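Putative methyltransferase from antibiotic biosynthesis pathway (Anabaena variabilis ATCC 29413, PDB 3EGE) is a putative methyltransferase that probably transfers the methyl group of S-adenosylmethionine to an acceptor substrate. Local coordinates at residues 36-41 / 94-100; 49-54 / 75-79; 99-105 / 127-131. One frame throughout, in Å; residues are numbered along the deposited sequence.

Following the chain from its N terminus, strand 37-41 comes first and is paired by interaction 1 with strand 97-101, which closes a long loop. Within that loop lies interaction 2, where helix 47-53 meets the turn leading into edge strand 78-81. The two touch directly: Asp40 OD2 lies 2.5 Å from Ser49 OG, and Leu52 packs on Ile38 and Ile99. Interaction 3 then closes a second, shorter loop in series, and shares Ile99 and Ser100 with interaction 1. Together, interactions 1 and 3 place strand 97-101 between strands 37-41 and 126-131, while interaction 2 ties a covering helix to the edge of the same sheet.

Interaction 1 (36-41 / 94-100); sequences SVIADI and SVDGVIS
Asp96 reaches back to Val37 through OD2, whose anti lone pair receives Val37 N at 2.9 Å in a nearly straight bond (171°). Val37 O in turn takes two donors, Asp96 N from above the carbonyl plane and Gly97 N within it, so both polar groups of Val37 are gripped where the parallel pairing begins. Farther along, Ile99 has CG1 between its backbone N and carbonyl carbon (chi1 75°). From there CG1 comes to 3.6 Å from Asp40 OD1, and CD1 meets Ile38 CD1 at 4.0 Å. The Asp40 carboxylate thus crosses an aliphatic branch at a slant, while its OD2 is held by Ser49 OG. On the other face of the sheet, Val95 and Val37 meet at about a right angle, CG1 to CG1 at 4.0 Å, and Ala39 CB lies 4.1 Å from Val95 CG2, with Ile120 of helix 110-120 covering Val95 and Ala39. At the far end Ser100 OG donates to Ile41 O at 2.6 Å. The chemistry implies that the Asp96 and Ser100 side chains satisfy Val37 N and Ile41 O, backbone groups at the two ends of the parallel N-H to O=C pattern, so the buried strand pair closes without leaving either polar group unmatched.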
loop_
_atom_site.group_PDB
_atom_site.type_symbol
_atom_site.label_atom_id
_atom_site.label_comp_id
_atom_site.label_asym_id
_atom_site.label_seq_id
_atom_site.Cartn_x
_atom_site.Cartn_y
_atom_site.Cartn_z
ATOM N N SER A 36 -0.485 -17.716 -14.639
ATOM C CA SER A 36 0.048 -16.487 -15.225
ATOM C C SER A 36 1.193 -15.986 -14.331
ATOM O O SER A 36 1.345 -16.431 -13.181
ATOM C CB SER A 36 -1.044 -15.426 -15.374
ATOM O OG SER A 36 -2.059 -15.878 -16.256
ATOM N N VAL A 37 2.024 -15.114 -14.906
ATOM C CA VAL A 37 3.180 -14.527 -14.252
ATOM C C VAL A 37 2.910 -13.034 -14.061
ATOM O O VAL A 37 2.363 -12.364 -14.953
ATOM C CB VAL A 37 4.500 -14.794 -15.041
ATOM C CG1 VAL A 37 5.755 -14.260 -14.288
ATOM C CG2 VAL A 37 4.672 -16.275 -15.268
ATOM N N ILE A 38 3.211 -12.546 -12.843
ATOM C CA ILE A 38 3.126 -11.147 -12.517
ATOM C C ILE A 38 4.439 -10.637 -11.918
ATOM O O ILE A 38 5.189 -11.399 -11.305
ATOM C CB ILE A 38 1.893 -10.797 -11.570
ATOM C CG1 ILE A 38 2.015 -11.424 -10.161
ATOM C CG2 ILE A 38 0.545 -11.213 -12.246
ATOM C CD1 ILE A 38 1.200 -10.710 -9.110
ATOM N N ALA A 39 4.701 -9.343 -12.118
ATOM C CA ALA A 39 5.815 -8.649 -11.494
ATOM C C ALA A 39 5.186 -7.850 -10.358
ATOM O O ALA A 39 4.108 -7.255 -10.542
ATOM C CB ALA A 39 6.521 -7.754 -12.446
ATOM N N ASP A 40 5.826 -7.908 -9.172
ATOM C CA ASP A 40 5.432 -7.140 -7.970
ATOM C C ASP A 40 6.597 -6.162 -7.749
ATOM O O ASP A 40 7.695 -6.560 -7.284
ATOM C CB ASP A 40 5.219 -8.074 -6.764
ATOM C CG ASP A 40 4.719 -7.343 -5.494
ATOM O OD1 ASP A 40 4.472 -6.111 -5.508
ATOM O OD2 ASP A 40 4.565 -8.040 -4.458
ATOM N N ILE A 41 6.354 -4.898 -8.114
ATOM C CA ILE A 41 7.374 -3.843 -8.073
ATOM C C ILE A 41 7.203 -3.116 -6.757
ATOM O O ILE A 41 6.148 -2.568 -6.483
ATOM C CB ILE A 41 7.263 -2.878 -9.291
ATOM C CG1 ILE A 41 7.161 -3.667 -10.639
ATOM C CG2 ILE A 41 8.421 -1.846 -9.287
ATOM C CD1 ILE A 41 8.310 -4.703 -10.906
ATOM N N SER A 94 8.045 -10.222 -20.365
ATOM C CA SER A 94 8.344 -11.365 -19.502
ATOM C C SER A 94 7.276 -11.686 -18.444
ATOM O O SER A 94 7.378 -12.724 -17.758
ATOM C CB SER A 94 9.695 -11.125 -18.801
ATOM O OG SER A 94 9.664 -9.937 -18.057
ATOM N N VAL A 95 6.285 -10.811 -18.287
ATOM C CA VAL A 95 5.196 -11.026 -17.341
ATOM C C VAL A 95 3.870 -10.708 -17.999
ATOM O O VAL A 95 3.798 -9.910 -18.943
ATOM C CB VAL A 95 5.379 -10.193 -16.009
ATOM C CG1 VAL A 95 6.724 -10.542 -15.333
ATOM C CG2 VAL A 95 5.244 -8.662 -16.255
ATOM N N ASP A 96 2.827 -11.356 -17.486
ATOM C CA ASP A 96 1.435 -11.181 -17.951
ATOM C C ASP A 96 0.769 -9.988 -17.284
ATOM O O ASP A 96 -0.046 -9.347 -17.911
ATOM C CB ASP A 96 0.623 -12.440 -17.676
ATOM C CG ASP A 96 1.175 -13.618 -18.392
ATOM O OD1 ASP A 96 1.217 -13.535 -19.632
ATOM O OD2 ASP A 96 1.587 -14.607 -17.744
ATOM N N GLY A 97 1.129 -9.709 -16.024
ATOM C CA GLY A 97 0.621 -8.578 -15.270
ATOM C C GLY A 97 1.660 -7.982 -14.324
ATOM O O GLY A 97 2.707 -8.565 -14.067
ATOM N N VAL A 98 1.355 -6.788 -13.826
ATOM C CA VAL A 98 2.241 -6.047 -12.972
ATOM C C VAL A 98 1.433 -5.420 -11.847
ATOM O O VAL A 98 0.356 -4.874 -12.092
ATOM C CB VAL A 98 2.958 -4.915 -13.770
ATOM C CG1 VAL A 98 3.915 -4.110 -12.860
ATOM C CG2 VAL A 98 3.716 -5.473 -14.997
ATOM N N ILE A 99 1.967 -5.494 -10.626
ATOM C CA ILE A 99 1.360 -4.857 -9.461
ATOM C C ILE A 99 2.370 -4.014 -8.648
ATOM O O ILE A 99 3.575 -4.274 -8.665
ATOM C CB ILE A 99 0.648 -5.903 -8.509
ATOM C CG1 ILE A 99 1.658 -6.733 -7.688
ATOM C CG2 ILE A 99 -0.285 -6.820 -9.299
ATOM C CD1 ILE A 99 1.014 -7.564 -6.645
ATOM N N SER A 100 1.856 -2.998 -7.965
ATOM C CA SER A 100 2.637 -2.265 -6.939
ATOM C C SER A 100 1.642 -1.869 -5.847
ATOM O O SER A 100 0.754 -1.022 -6.070
ATOM C CB SER A 100 3.413 -1.066 -7.478
ATOM O OG SER A 100 4.402 -0.704 -6.534
#

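Interaction 2 (49-54 / 75-79); sequences SVALAN and HPQVE
Ala53 points its methyl into the angle between Val78 and His75, and this is the tight part of the contact: CB lies 3.5 Å from Val78 CG2 and equally 3.5 Å from His75 CE1. Val78 places CG2 beside its backbone N and CG1 anti to it (chi1 -178°), so the two branches divide the helix surface between them. CG2 faces Ala53 and the carbonyl oxygen of Ser49, whereas CG1 lies 4.2 Å from Ser49 CB. Ser49 OG is engaged by Asp40 of strand 37-41, which binds this turn of helix to the sheet.

Toward solvent the packing is more open and the interactions become polar. Val50 CG1 approaches His75 CD2 obliquely at 3.9 Å. Beyond it, the exposed Asn54 accepts a hydrogen bond from His75 NE2 through OD1 at 2.7 Å. That bond is short but bent: its N-H...O angle is 140°, the donor stands well above the amide plane, and OD1 is tilted from the imidazole plane. The other ring nitrogen, ND1, accepts from Gln77 N at 3.2 Å, which is consistent with a neutral ring carrying its proton on NE2. Pro76 CD lies over one ring face, so two bonds and a neighbouring proline restrict the rotation of the imidazole. His75 also begins a type I beta turn ending at Val78, whose N returns to His75 O.

The turn delivers the chain into strand 78-81, an outermost strand of the sheet and hydrogen-bonded to strand 58-62. A helix that directly follows the first strand and a glycine-rich turn, and that packs against the third, is the arrangement of a Rossmann-like methyltransferase domain.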
loop_
_atom_site.group_PDB
_atom_site.type_symbol
_atom_site.label_atom_id
_atom_site.label_comp_id
_atom_site.label_asym_id
_atom_site.label_seq_id
_atom_site.Cartn_x
_atom_site.Cartn_y
_atom_site.Cartn_z
ATOM N N SER A 49 3.232 -10.707 -2.385
ATOM C CA SER A 49 3.892 -11.573 -3.372
ATOM C C SER A 49 3.551 -13.033 -3.093
ATOM O O SER A 49 3.088 -13.753 -3.994
ATOM C CB SER A 49 5.425 -11.378 -3.356
ATOM O OG SER A 49 5.782 -9.994 -3.388
ATOM N N VAL A 50 3.727 -13.444 -1.833
ATOM C CA VAL A 50 3.407 -14.824 -1.395
ATOM C C VAL A 50 1.906 -15.089 -1.410
ATOM O O VAL A 50 1.470 -16.149 -1.858
ATOM C CB VAL A 50 3.996 -15.147 0.027
ATOM C CG1 VAL A 50 3.507 -16.534 0.544
ATOM C CG2 VAL A 50 5.540 -15.070 -0.012
ATOM N N ALA A 51 1.137 -14.120 -0.916
ATOM C CA ALA A 51 -0.327 -14.187 -0.892
ATOM C C ALA A 51 -0.905 -14.396 -2.315
ATOM O O ALA A 51 -1.764 -15.258 -2.521
ATOM C CB ALA A 51 -0.915 -12.909 -0.211
ATOM N N LEU A 52 -0.399 -13.631 -3.282
ATOM C CA LEU A 52 -0.793 -13.785 -4.704
ATOM C C LEU A 52 -0.228 -15.039 -5.334
ATOM O O LEU A 52 -0.904 -15.641 -6.165
ATOM C CB LEU A 52 -0.401 -12.558 -5.531
ATOM C CG LEU A 52 -1.230 -11.314 -5.172
ATOM C CD1 LEU A 52 -0.450 -10.072 -5.484
ATOM C CD2 LEU A 52 -2.590 -11.335 -5.887
ATOM N N ALA A 53 0.991 -15.444 -4.945
ATOM C CA ALA A 53 1.569 -16.721 -5.409
ATOM C C ALA A 53 0.649 -17.870 -4.982
ATOM O O ALA A 53 0.329 -18.737 -5.782
ATOM C CB ALA A 53 3.013 -16.946 -4.878
ATOM N N ASN A 54 0.179 -17.818 -3.733
ATOM C CA ASN A 54 -0.778 -18.797 -3.200
ATOM C C ASN A 54 -2.139 -18.814 -3.875
ATOM O O ASN A 54 -2.890 -19.756 -3.640
ATOM C CB ASN A 54 -0.924 -18.648 -1.674
ATOM C CG ASN A 54 0.320 -19.111 -0.915
ATOM O OD1 ASN A 54 1.041 -19.989 -1.369
ATOM N ND2 ASN A 54 0.548 -18.546 0.249
ATOM N N HIS A 75 9.245 -19.045 -1.154
ATOM C CA HIS A 75 8.076 -19.672 -1.758
ATOM C C HIS A 75 8.480 -20.188 -3.140
ATOM O O HIS A 75 9.200 -19.469 -3.862
ATOM C CB HIS A 75 6.933 -18.659 -1.859
ATOM C CG HIS A 75 5.610 -19.271 -2.209
ATOM N ND1 HIS A 75 5.216 -19.508 -3.507
ATOM C CD2 HIS A 75 4.591 -19.701 -1.428
ATOM C CE1 HIS A 75 4.018 -20.065 -3.514
ATOM N NE2 HIS A 75 3.613 -20.184 -2.265
ATOM N N PRO A 76 8.036 -21.416 -3.515
ATOM C CA PRO A 76 8.420 -21.984 -4.817
ATOM C C PRO A 76 8.038 -21.171 -6.069
ATOM O O PRO A 76 8.747 -21.265 -7.065
ATOM C CB PRO A 76 7.693 -23.348 -4.850
ATOM C CG PRO A 76 7.299 -23.618 -3.502
ATOM C CD PRO A 76 7.151 -22.341 -2.779
ATOM N N GLN A 77 6.925 -20.433 -5.996
ATOM C CA GLN A 77 6.395 -19.611 -7.087
ATOM C C GLN A 77 6.711 -18.101 -6.984
ATOM O O GLN A 77 6.139 -17.303 -7.728
ATOM C CB GLN A 77 4.878 -19.865 -7.269
ATOM C CG GLN A 77 4.505 -21.247 -7.886
ATOM C CD GLN A 77 4.541 -22.425 -6.925
ATOM O OE1 GLN A 77 4.345 -22.272 -5.727
ATOM N NE2 GLN A 77 4.764 -23.624 -7.462
ATOM N N VAL A 78 7.619 -17.720 -6.081
ATOM C CA VAL A 78 8.068 -16.336 -5.946
ATOM C C VAL A 78 9.571 -16.288 -6.268
ATOM O O VAL A 78 10.334 -17.079 -5.718
ATOM C CB VAL A 78 7.779 -15.743 -4.533
ATOM C CG1 VAL A 78 8.225 -14.277 -4.446
ATOM C CG2 VAL A 78 6.289 -15.829 -4.209
ATOM N N GLU A 79 9.970 -15.409 -7.200
ATOM C CA GLU A 79 11.392 -15.165 -7.508
ATOM C C GLU A 79 11.752 -13.770 -7.007
ATOM O O GLU A 79 11.105 -12.811 -7.370
ATOM C CB GLU A 79 11.716 -15.310 -9.002
ATOM C CG GLU A 79 11.419 -16.717 -9.602
ATOM C CD GLU A 79 12.166 -17.878 -8.954
ATOM O OE1 GLU A 79 13.107 -17.686 -8.153
ATOM O OE2 GLU A 79 11.799 -19.029 -9.243
#

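Interaction 3 (99-105 / 127-131); sequences ISILAIH and VLLTF
Leu129 packs against Ile101 and Leu102 through CB, CG and CD2. Its CB sits 4.2 Å from both Leu102 N and Ile101 CA. With CG anti to the backbone N (chi1 180°), the chain then runs beside Leu102, pointing the same way, and CG meets Leu102 CD2 at 4.1 Å. At the tip, CD2 reaches both Leu102 CG and Ile101 CG2, the latter at 4.1 Å. Phe254 of strand 252-258 also touches this side chain.

On the sheet face carrying Ser100 and Leu128, Leu128 spreads its two branches: CD2 rests 3.8 Å from Ser100 CB, while CD1 meets Ile104 CD1 with the side chains crossing at about a right angle.

Leu102 has a left-handed backbone conformation (phi 48°) and turns the chain off the strand. Its N still bonds to Leu129 O at 2.8 Å. Water 1 stays in the bend, donating to Leu129 O at 2.7 Å and to Ser100 O and accepting from Ala103 N, so it bridges two carbonyl oxygens that could not bond to each other. Past the bend, the edge of Phe131 is directed at a face of His105, the ring centroids 5.0 Å apart and the planes at 79°, a T-shaped pair.

Strands 97-101 and 126-131, joined through helix 110-120, which covers Leu128, form a parallel beta-alpha-beta crossover, as in Rossmann-like methyltransferases. The turn at Leu102 and Ala103 lies at the edge of the sheet, at the strands' carboxyl ends, where this fold usually binds S-adenosylmethionine.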
loop_
_atom_site.group_PDB
_atom_site.type_symbol
_atom_site.label_atom_id
_atom_site.label_comp_id
_atom_site.label_asym_id
_atom_site.label_seq_id
_atom_site.Cartn_x
_atom_site.Cartn_y
_atom_site.Cartn_z
ATOM N N ILE A 99 1.967 -5.494 -10.626
ATOM C CA ILE A 99 1.360 -4.857 -9.461
ATOM C C ILE A 99 2.370 -4.014 -8.648
ATOM O O ILE A 99 3.575 -4.274 -8.665
ATOM C CB ILE A 99 0.648 -5.903 -8.509
ATOM C CG1 ILE A 99 1.658 -6.733 -7.688
ATOM C CG2 ILE A 99 -0.285 -6.820 -9.299
ATOM C CD1 ILE A 99 1.014 -7.564 -6.645
ATOM N N SER A 100 1.856 -2.998 -7.965
ATOM C CA SER A 100 2.637 -2.265 -6.939
ATOM C C SER A 100 1.642 -1.869 -5.847
ATOM O O SER A 100 0.754 -1.022 -6.070
ATOM C CB SER A 100 3.413 -1.066 -7.478
ATOM O OG SER A 100 4.402 -0.704 -6.534
ATOM N N ILE A 101 1.769 -2.539 -4.703
ATOM C CA ILE A 101 0.850 -2.397 -3.577
ATOM C C ILE A 101 1.450 -1.472 -2.513
ATOM O O ILE A 101 2.370 -1.857 -1.797
ATOM C CB ILE A 101 0.480 -3.799 -2.995
ATOM C CG1 ILE A 101 0.039 -4.771 -4.142
ATOM C CG2 ILE A 101 -0.527 -3.647 -1.819
ATOM C CD1 ILE A 101 -1.035 -4.188 -5.230
ATOM N N LEU A 102 0.928 -0.244 -2.461
ATOM C CA LEU A 102 1.381 0.808 -1.526
ATOM C C LEU A 102 2.915 0.954 -1.508
ATOM O O LEU A 102 3.549 0.902 -0.455
ATOM C CB LEU A 102 0.798 0.595 -0.112
ATOM C CG LEU A 102 -0.736 0.667 0.041
ATOM C CD1 LEU A 102 -1.093 0.229 1.462
ATOM C CD2 LEU A 102 -1.314 2.070 -0.271
ATOM N N ALA A 103 3.465 1.136 -2.708
ATOM C CA ALA A 103 4.907 1.250 -2.936
ATOM C C ALA A 103 5.356 2.395 -3.840
ATOM O O ALA A 103 6.409 2.951 -3.573
ATOM C CB ALA A 103 5.435 -0.072 -3.505
ATOM N N ILE A 104 4.574 2.752 -4.875
ATOM C CA ILE A 104 4.991 3.742 -5.903
ATOM C C ILE A 104 5.422 5.110 -5.378
ATOM O O ILE A 104 6.198 5.807 -6.031
ATOM C CB ILE A 104 3.950 3.906 -7.100
ATOM C CG1 ILE A 104 2.619 4.583 -6.682
ATOM C CG2 ILE A 104 3.662 2.569 -7.745
ATOM C CD1 ILE A 104 1.699 5.021 -7.904
ATOM N N HIS A 105 4.881 5.488 -4.214
ATOM C CA HIS A 105 5.282 6.703 -3.494
ATOM C C HIS A 105 6.704 6.682 -2.977
ATOM O O HIS A 105 7.237 7.747 -2.680
ATOM C CB HIS A 105 4.304 7.071 -2.370
ATOM C CG HIS A 105 4.214 6.076 -1.263
ATOM N ND1 HIS A 105 3.613 4.843 -1.415
ATOM C CD2 HIS A 105 4.569 6.169 0.042
ATOM C CE1 HIS A 105 3.652 4.198 -0.262
ATOM N NE2 HIS A 105 4.221 4.981 0.638
ATOM N N VAL A 127 -1.916 -3.017 -12.021
ATOM C CA VAL A 127 -2.785 -2.752 -10.878
ATOM C C VAL A 127 -1.936 -2.081 -9.773
ATOM O O VAL A 127 -1.055 -2.703 -9.209
ATOM C CB VAL A 127 -3.422 -4.072 -10.332
ATOM C CG1 VAL A 127 -4.368 -3.783 -9.114
ATOM C CG2 VAL A 127 -4.163 -4.821 -11.451
ATOM N N LEU A 128 -2.219 -0.812 -9.478
ATOM C CA LEU A 128 -1.505 -0.054 -8.440
ATOM C C LEU A 128 -2.450 0.251 -7.274
ATOM O O LEU A 128 -3.489 0.813 -7.508
ATOM C CB LEU A 128 -0.974 1.275 -9.027
ATOM C CG LEU A 128 -0.145 1.197 -10.329
ATOM C CD1 LEU A 128 0.320 2.608 -10.783
ATOM C CD2 LEU A 128 1.049 0.264 -10.189
ATOM N N LEU A 129 -2.113 -0.169 -6.049
ATOM C CA LEU A 129 -2.848 0.252 -4.845
ATOM C C LEU A 129 -2.009 1.425 -4.357
ATOM O O LEU A 129 -0.847 1.255 -3.970
ATOM C CB LEU A 129 -2.991 -0.803 -3.746
ATOM C CG LEU A 129 -3.779 -0.332 -2.491
ATOM C CD1 LEU A 129 -5.187 0.220 -2.834
ATOM C CD2 LEU A 129 -3.895 -1.423 -1.423
ATOM N N THR A 130 -2.620 2.609 -4.415
ATOM C CA THR A 130 -1.979 3.875 -4.087
ATOM C C THR A 130 -2.958 4.731 -3.279
ATOM O O THR A 130 -3.955 4.231 -2.768
ATOM C CB THR A 130 -1.486 4.570 -5.404
ATOM O OG1 THR A 130 -0.734 5.749 -5.108
ATOM C CG2 THR A 130 -2.659 4.891 -6.349
ATOM N N PHE A 131 -2.651 6.010 -3.148
ATOM C CA PHE A 131 -3.460 6.916 -2.380
ATOM C C PHE A 131 -3.281 8.388 -2.776
ATOM O O PHE A 131 -2.298 8.786 -3.426
ATOM C CB PHE A 131 -3.078 6.782 -0.877
ATOM C CG PHE A 131 -1.662 7.214 -0.579
ATOM C CD1 PHE A 131 -0.602 6.327 -0.754
ATOM C CD2 PHE A 131 -1.378 8.515 -0.194
ATOM C CE1 PHE A 131 0.721 6.724 -0.531
ATOM C CE2 PHE A 131 -0.058 8.927 0.038
ATOM C CZ PHE A 131 0.992 8.031 -0.133
HETATM O O HOH W 1 1.611 1.489 -5.093
HETATM O O HOH W 2 1.352 4.154 -3.153
#